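Local structure of proteasome assembly chaperone family protein (Pyrococcus furiosus, 3VR0) at residues V155-K169 against G174-G186. The protein is an archaeal relative of proteasome assembly chaperones that acts as a proteasome activator. Residues are numbered along the deposited sequence; the frame is centred on the assembly and turned at random.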
loop_
_atom_site.group_PDB
_atom_site.type_symbol
_atom_site.label_atom_id
_atom_site.label_comp_id
_atom_site.label_asym_id
_atom_site.label_seq_id
_atom_site.Cartn_x
_atom_site.Cartn_y
_atom_site.Cartn_z
ATOM N N VAL C 155 23.622 2.192 26.650
ATOM C CA VAL C 155 23.184 3.100 25.585
ATOM C C VAL C 155 24.040 2.912 24.362
ATOM O O VAL C 155 25.247 3.046 24.452
ATOM C CB VAL C 155 23.258 4.600 26.030
ATOM C CG1 VAL C 155 23.295 5.553 24.804
ATOM C CG2 VAL C 155 22.095 4.909 26.921
ATOM N N LEU C 156 23.427 2.612 23.209
ATOM C CA LEU C 156 24.198 2.333 22.020
ATOM C C LEU C 156 24.203 3.554 21.113
ATOM O O LEU C 156 23.137 4.145 20.860
ATOM C CB LEU C 156 23.579 1.154 21.278
ATOM C CG LEU C 156 23.192 -0.130 22.014
ATOM C CD1 LEU C 156 22.586 -1.090 20.983
ATOM C CD2 LEU C 156 24.424 -0.759 22.619
ATOM N N ALA C 157 25.378 3.881 20.584
ATOM C CA ALA C 157 25.622 5.119 19.866
ATOM C C ALA C 157 26.086 4.807 18.471
ATOM O O ALA C 157 26.859 3.875 18.280
ATOM C CB ALA C 157 26.717 5.973 20.589
ATOM N N ALA C 158 25.596 5.584 17.503
ATOM C CA ALA C 158 26.120 5.590 16.161
ATOM C C ALA C 158 25.932 6.999 15.629
ATOM O O ALA C 158 25.026 7.714 16.067
ATOM C CB ALA C 158 25.395 4.526 15.279
ATOM N N VAL C 159 26.771 7.389 14.686
ATOM C CA VAL C 159 26.828 8.753 14.185
ATOM C C VAL C 159 26.749 8.709 12.667
ATOM O O VAL C 159 26.930 7.657 12.079
ATOM C CB VAL C 159 28.226 9.392 14.541
ATOM C CG1 VAL C 159 28.314 9.759 16.012
ATOM C CG2 VAL C 159 29.313 8.392 14.250
ATOM N N THR C 160 26.515 9.859 12.043
ATOM C CA THR C 160 26.392 9.954 10.607
ATOM C C THR C 160 27.730 10.081 9.906
ATOM O O THR C 160 27.819 9.841 8.698
ATOM C CB THR C 160 25.621 11.217 10.225
ATOM O OG1 THR C 160 26.327 12.347 10.733
ATOM C CG2 THR C 160 24.172 11.185 10.775
ATOM N N HIS C 161 28.755 10.516 10.640
ATOM C CA HIS C 161 30.096 10.715 10.064
ATOM C C HIS C 161 31.149 10.230 11.078
ATOM O O HIS C 161 30.982 10.396 12.300
ATOM C CB HIS C 161 30.371 12.190 9.728
ATOM C CG HIS C 161 29.390 12.808 8.777
ATOM N ND1 HIS C 161 28.114 13.175 9.148
ATOM C CD2 HIS C 161 29.516 13.152 7.469
ATOM C CE1 HIS C 161 27.495 13.709 8.105
ATOM N NE2 HIS C 161 28.327 13.709 7.077
ATOM N N GLU C 162 32.209 9.622 10.557
ATOM C CA GLU C 162 33.283 9.048 11.372
ATOM C C GLU C 162 33.922 10.041 12.368
ATOM O O GLU C 162 34.079 9.690 13.505
ATOM C CB GLU C 162 34.363 8.443 10.472
ATOM C CG GLU C 162 34.637 7.000 10.822
ATOM C CD GLU C 162 36.053 6.528 10.450
ATOM O OE1 GLU C 162 36.652 5.821 11.295
ATOM O OE2 GLU C 162 36.560 6.860 9.342
ATOM N N ASP C 163 34.225 11.272 11.941
ATOM C CA ASP C 163 34.919 12.268 12.781
ATOM C C ASP C 163 34.181 12.661 14.053
ATOM O O ASP C 163 34.766 13.211 14.987
ATOM C CB ASP C 163 35.330 13.518 11.989
ATOM C CG ASP C 163 34.163 14.202 11.276
ATOM O OD1 ASP C 163 33.378 13.514 10.597
ATOM O OD2 ASP C 163 34.044 15.454 11.368
ATOM N N LEU C 164 32.897 12.336 14.085
ATOM C CA LEU C 164 32.020 12.720 15.158
ATOM C C LEU C 164 32.122 11.759 16.314
ATOM O O LEU C 164 31.603 12.040 17.399
ATOM C CB LEU C 164 30.564 12.731 14.653
ATOM C CG LEU C 164 30.160 13.853 13.699
ATOM C CD1 LEU C 164 28.764 13.573 13.187
ATOM C CD2 LEU C 164 30.229 15.228 14.413
ATOM N N ILE C 165 32.723 10.597 16.099
ATOM C CA ILE C 165 32.844 9.668 17.237
ATOM C C ILE C 165 33.628 10.308 18.401
ATOM O O ILE C 165 33.188 10.252 19.557
ATOM C CB ILE C 165 33.472 8.328 16.882
ATOM C CG1 ILE C 165 32.521 7.528 15.984
ATOM C CG2 ILE C 165 33.714 7.534 18.175
ATOM C CD1 ILE C 165 33.126 6.244 15.399
ATOM N N GLU C 166 34.745 10.957 18.094
ATOM C CA GLU C 166 35.550 11.506 19.189
ATOM C C GLU C 166 35.010 12.867 19.658
ATOM O O GLU C 166 35.103 13.221 20.861
ATOM C CB GLU C 166 37.037 11.506 18.864
ATOM C CG GLU C 166 37.540 12.550 17.877
ATOM C CD GLU C 166 39.055 12.759 18.044
ATOM O OE1 GLU C 166 39.620 12.208 19.031
ATOM O OE2 GLU C 166 39.681 13.462 17.204
ATOM N N TYR C 167 34.348 13.563 18.727
ATOM C CA TYR C 167 33.586 14.749 19.087
ATOM C C TYR C 167 32.626 14.391 20.198
ATOM O O TYR C 167 32.703 14.969 21.278
ATOM C CB TYR C 167 32.859 15.382 17.884
ATOM C CG TYR C 167 32.017 16.574 18.269
ATOM C CD1 TYR C 167 32.611 17.833 18.543
ATOM C CD2 TYR C 167 30.634 16.458 18.390
ATOM C CE1 TYR C 167 31.839 18.934 18.917
ATOM C CE2 TYR C 167 29.851 17.559 18.759
ATOM C CZ TYR C 167 30.464 18.792 19.019
ATOM O OH TYR C 167 29.679 19.860 19.398
ATOM N N TYR C 168 31.748 13.412 19.968
ATOM C CA TYR C 168 30.764 13.094 20.993
ATOM C C TYR C 168 31.379 12.348 22.151
ATOM O O TYR C 168 30.881 12.429 23.261
ATOM C CB TYR C 168 29.544 12.332 20.452
ATOM C CG TYR C 168 28.697 13.179 19.553
ATOM C CD1 TYR C 168 28.702 12.984 18.182
ATOM C CD2 TYR C 168 27.911 14.193 20.075
ATOM C CE1 TYR C 168 27.953 13.780 17.349
ATOM C CE2 TYR C 168 27.175 15.001 19.270
ATOM C CZ TYR C 168 27.189 14.795 17.908
ATOM O OH TYR C 168 26.431 15.586 17.113
ATOM N N LYS C 169 32.440 11.594 21.889
ATOM C CA LYS C 169 33.147 10.913 23.002
ATOM C C LYS C 169 33.637 11.912 24.021
ATOM O O LYS C 169 33.438 11.703 25.192
ATOM C CB LYS C 169 34.317 10.062 22.525
ATOM C CG LYS C 169 33.969 8.583 22.382
ATOM C CD LYS C 169 35.160 7.792 21.822
ATOM C CE LYS C 169 34.813 6.333 21.602
ATOM N NZ LYS C 169 35.709 5.750 20.550
ATOM N N GLY C 174 33.085 11.202 31.347
ATOM C CA GLY C 174 32.619 11.409 32.733
ATOM C C GLY C 174 31.149 11.134 33.024
ATOM O O GLY C 174 30.669 11.252 34.161
ATOM N N CYS C 175 30.420 10.760 31.985
ATOM C CA CYS C 175 29.017 10.472 32.106
ATOM C C CYS C 175 28.858 9.194 32.908
ATOM O O CYS C 175 29.670 8.278 32.758
ATOM C CB CYS C 175 28.447 10.290 30.702
ATOM S SG CYS C 175 26.723 9.846 30.675
ATOM N N SER C 176 27.829 9.125 33.757
ATOM C CA SER C 176 27.549 7.896 34.536
ATOM C C SER C 176 27.157 6.659 33.694
ATOM O O SER C 176 27.634 5.536 33.949
ATOM C CB SER C 176 26.485 8.160 35.600
ATOM O OG SER C 176 25.485 9.051 35.123
ATOM N N VAL C 177 26.312 6.858 32.682
ATOM C CA VAL C 177 25.827 5.751 31.846
ATOM C C VAL C 177 26.898 5.252 30.896
ATOM O O VAL C 177 27.662 6.032 30.316
ATOM C CB VAL C 177 24.531 6.096 31.061
ATOM C CG1 VAL C 177 23.448 6.551 32.008
ATOM C CG2 VAL C 177 24.791 7.127 29.972
ATOM N N GLU C 178 26.960 3.933 30.766
ATOM C CA GLU C 178 27.862 3.306 29.812
ATOM C C GLU C 178 27.319 3.517 28.370
ATOM O O GLU C 178 26.145 3.243 28.090
ATOM C CB GLU C 178 28.013 1.818 30.137
ATOM C CG GLU C 178 29.019 1.110 29.232
ATOM C CD GLU C 178 29.131 -0.371 29.501
ATOM O OE1 GLU C 178 28.246 -0.934 30.202
ATOM O OE2 GLU C 178 30.103 -0.977 29.001
ATOM N N VAL C 179 28.185 4.006 27.481
ATOM C CA VAL C 179 27.823 4.276 26.106
ATOM C C VAL C 179 28.668 3.399 25.206
ATOM O O VAL C 179 29.885 3.618 25.093
ATOM C CB VAL C 179 28.043 5.786 25.706
ATOM C CG1 VAL C 179 27.865 5.986 24.194
ATOM C CG2 VAL C 179 27.103 6.712 26.489
ATOM N N ILE C 180 28.022 2.424 24.565
ATOM C CA ILE C 180 28.694 1.519 23.640
ATOM C C ILE C 180 28.635 2.061 22.233
ATOM O O ILE C 180 27.552 2.325 21.734
ATOM C CB ILE C 180 28.031 0.119 23.642
ATOM C CG1 ILE C 180 28.005 -0.458 25.060
ATOM C CG2 ILE C 180 28.731 -0.827 22.636
ATOM C CD1 ILE C 180 29.309 -0.256 25.821
ATOM N N TRP C 181 29.801 2.211 21.609
ATOM C CA TRP C 181 29.927 2.576 20.215
ATOM C C TRP C 181 29.700 1.365 19.279
ATOM O O TRP C 181 30.591 0.517 19.143
ATOM C CB TRP C 181 31.283 3.279 19.993
ATOM C CG TRP C 181 31.226 4.625 20.657
ATOM C CD1 TRP C 181 31.516 4.917 21.972
ATOM C CD2 TRP C 181 30.735 5.843 20.078
ATOM N NE1 TRP C 181 31.273 6.242 22.220
ATOM C CE2 TRP C 181 30.788 6.832 21.079
ATOM C CE3 TRP C 181 30.269 6.194 18.801
ATOM C CZ2 TRP C 181 30.396 8.158 20.843
ATOM C CZ3 TRP C 181 29.887 7.514 18.567
ATOM C CH2 TRP C 181 29.953 8.475 19.582
ATOM N N ARG C 182 28.516 1.315 18.639
ATOM C CA ARG C 182 27.959 0.090 17.997
ATOM C C ARG C 182 28.859 -0.517 16.983
ATOM O O ARG C 182 29.390 0.179 16.129
ATOM C CB ARG C 182 26.646 0.388 17.277
ATOM C CG ARG C 182 25.549 0.816 18.183
ATOM C CD ARG C 182 24.362 1.178 17.374
ATOM N NE ARG C 182 23.731 -0.005 16.822
ATOM C CZ ARG C 182 22.425 -0.154 16.693
ATOM N NH1 ARG C 182 21.598 0.825 17.067
ATOM N NH2 ARG C 182 21.945 -1.274 16.160
ATOM N N GLU C 183 29.036 -1.825 17.044
ATOM C CA GLU C 183 29.853 -2.464 15.999
ATOM C C GLU C 183 29.054 -3.475 15.173
ATOM O O GLU C 183 29.624 -4.187 14.354
ATOM C CB GLU C 183 31.083 -3.160 16.599
ATOM C CG GLU C 183 31.917 -2.354 17.611
ATOM C CD GLU C 183 33.065 -3.190 18.222
ATOM O OE1 GLU C 183 32.978 -4.444 18.218
ATOM O OE2 GLU C 183 34.059 -2.592 18.703
ATOM N N ASP C 184 27.742 -3.540 15.391
ATOM C CA ASP C 184 26.897 -4.542 14.746
ATOM C C ASP C 184 26.624 -4.172 13.291
ATOM O O ASP C 184 25.509 -3.780 12.948
ATOM C CB ASP C 184 25.596 -4.734 15.535
ATOM C CG ASP C 184 24.811 -3.390 15.777
ATOM O OD1 ASP C 184 25.443 -2.322 16.041
ATOM O OD2 ASP C 184 23.553 -3.431 15.730
ATOM N N GLU C 185 27.650 -4.276 12.448
ATOM C CA GLU C 185 27.540 -3.993 11.020
ATOM C C GLU C 185 26.298 -4.690 10.401
ATOM O O GLU C 185 25.977 -5.842 10.750
ATOM C CB GLU C 185 28.834 -4.393 10.302
ATOM C CG GLU C 185 29.084 -3.734 8.942
ATOM C CD GLU C 185 30.539 -3.862 8.449
ATOM O OE1 GLU C 185 31.481 -3.940 9.289
ATOM O OE2 GLU C 185 30.751 -3.858 7.216
ATOM N N GLY C 186 25.580 -3.974 9.526
ATOM C CA GLY C 186 24.301 -4.472 8.986
ATOM C C GLY C 186 23.116 -4.547 9.949
ATOM O O GLY C 186 22.041 -4.967 9.557
HETATM O O HOH W 1 22.330 3.724 18.231
#
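Trp181 slots its indole between strand 155-159 and helix 164-172, meeting a small methyl on one face and longer aliphatic chains on the other. Ala157 CB sits over the six-membered ring of Trp181, 3.9 Å from its centroid; alanine suits the place, its single methyl lying flat against the ring face. Across the ring, Ile165 CG2 makes the matching CH-pi contact, while the extended chain of Lys169 runs on over the five-membered ring, CE resting on its face and NZ 4.7 Å from the centroid in a cation-pi interaction. Val159 CG1 closes on the ring edge, 3.7 Å from Trp181 CZ3, and Tyr168 CB joins it near the ring plane. Shortening Trp181 to an alanine is likely to leave a gap between helix and sheet and the Lys169 ammonium without its aromatic partner.

This is a beta-alpha-beta crossover: strand 179-181 returns parallel to strand 155-159 at the edge of the chain's mixed sheet, with the helix packed over one face. Val155 and Ala157 bond across: Val155 N to Glu178 O, Ile180 N to Val155 O, Ala157 N to Ile180 O, and Arg182 N, almost straight at 174°, to Ala157 O.

On the other sheet face, Leu156 CD2 packs 3.9 Å from Ile180 CB. Arg182 serves two roles: Arg182 CG lies 3.7 Å from Leu156 CB, and a bend at chi3 (73°) turns the guanidinium to grip Asp184 side-on. Arg182 NE bonds Asp184 OD1, Arg182 NH2 forms a salt bridge with Asp184 OD2 at 2.7 Å, and Arg182 NH1 reaches Leu156 O through a water.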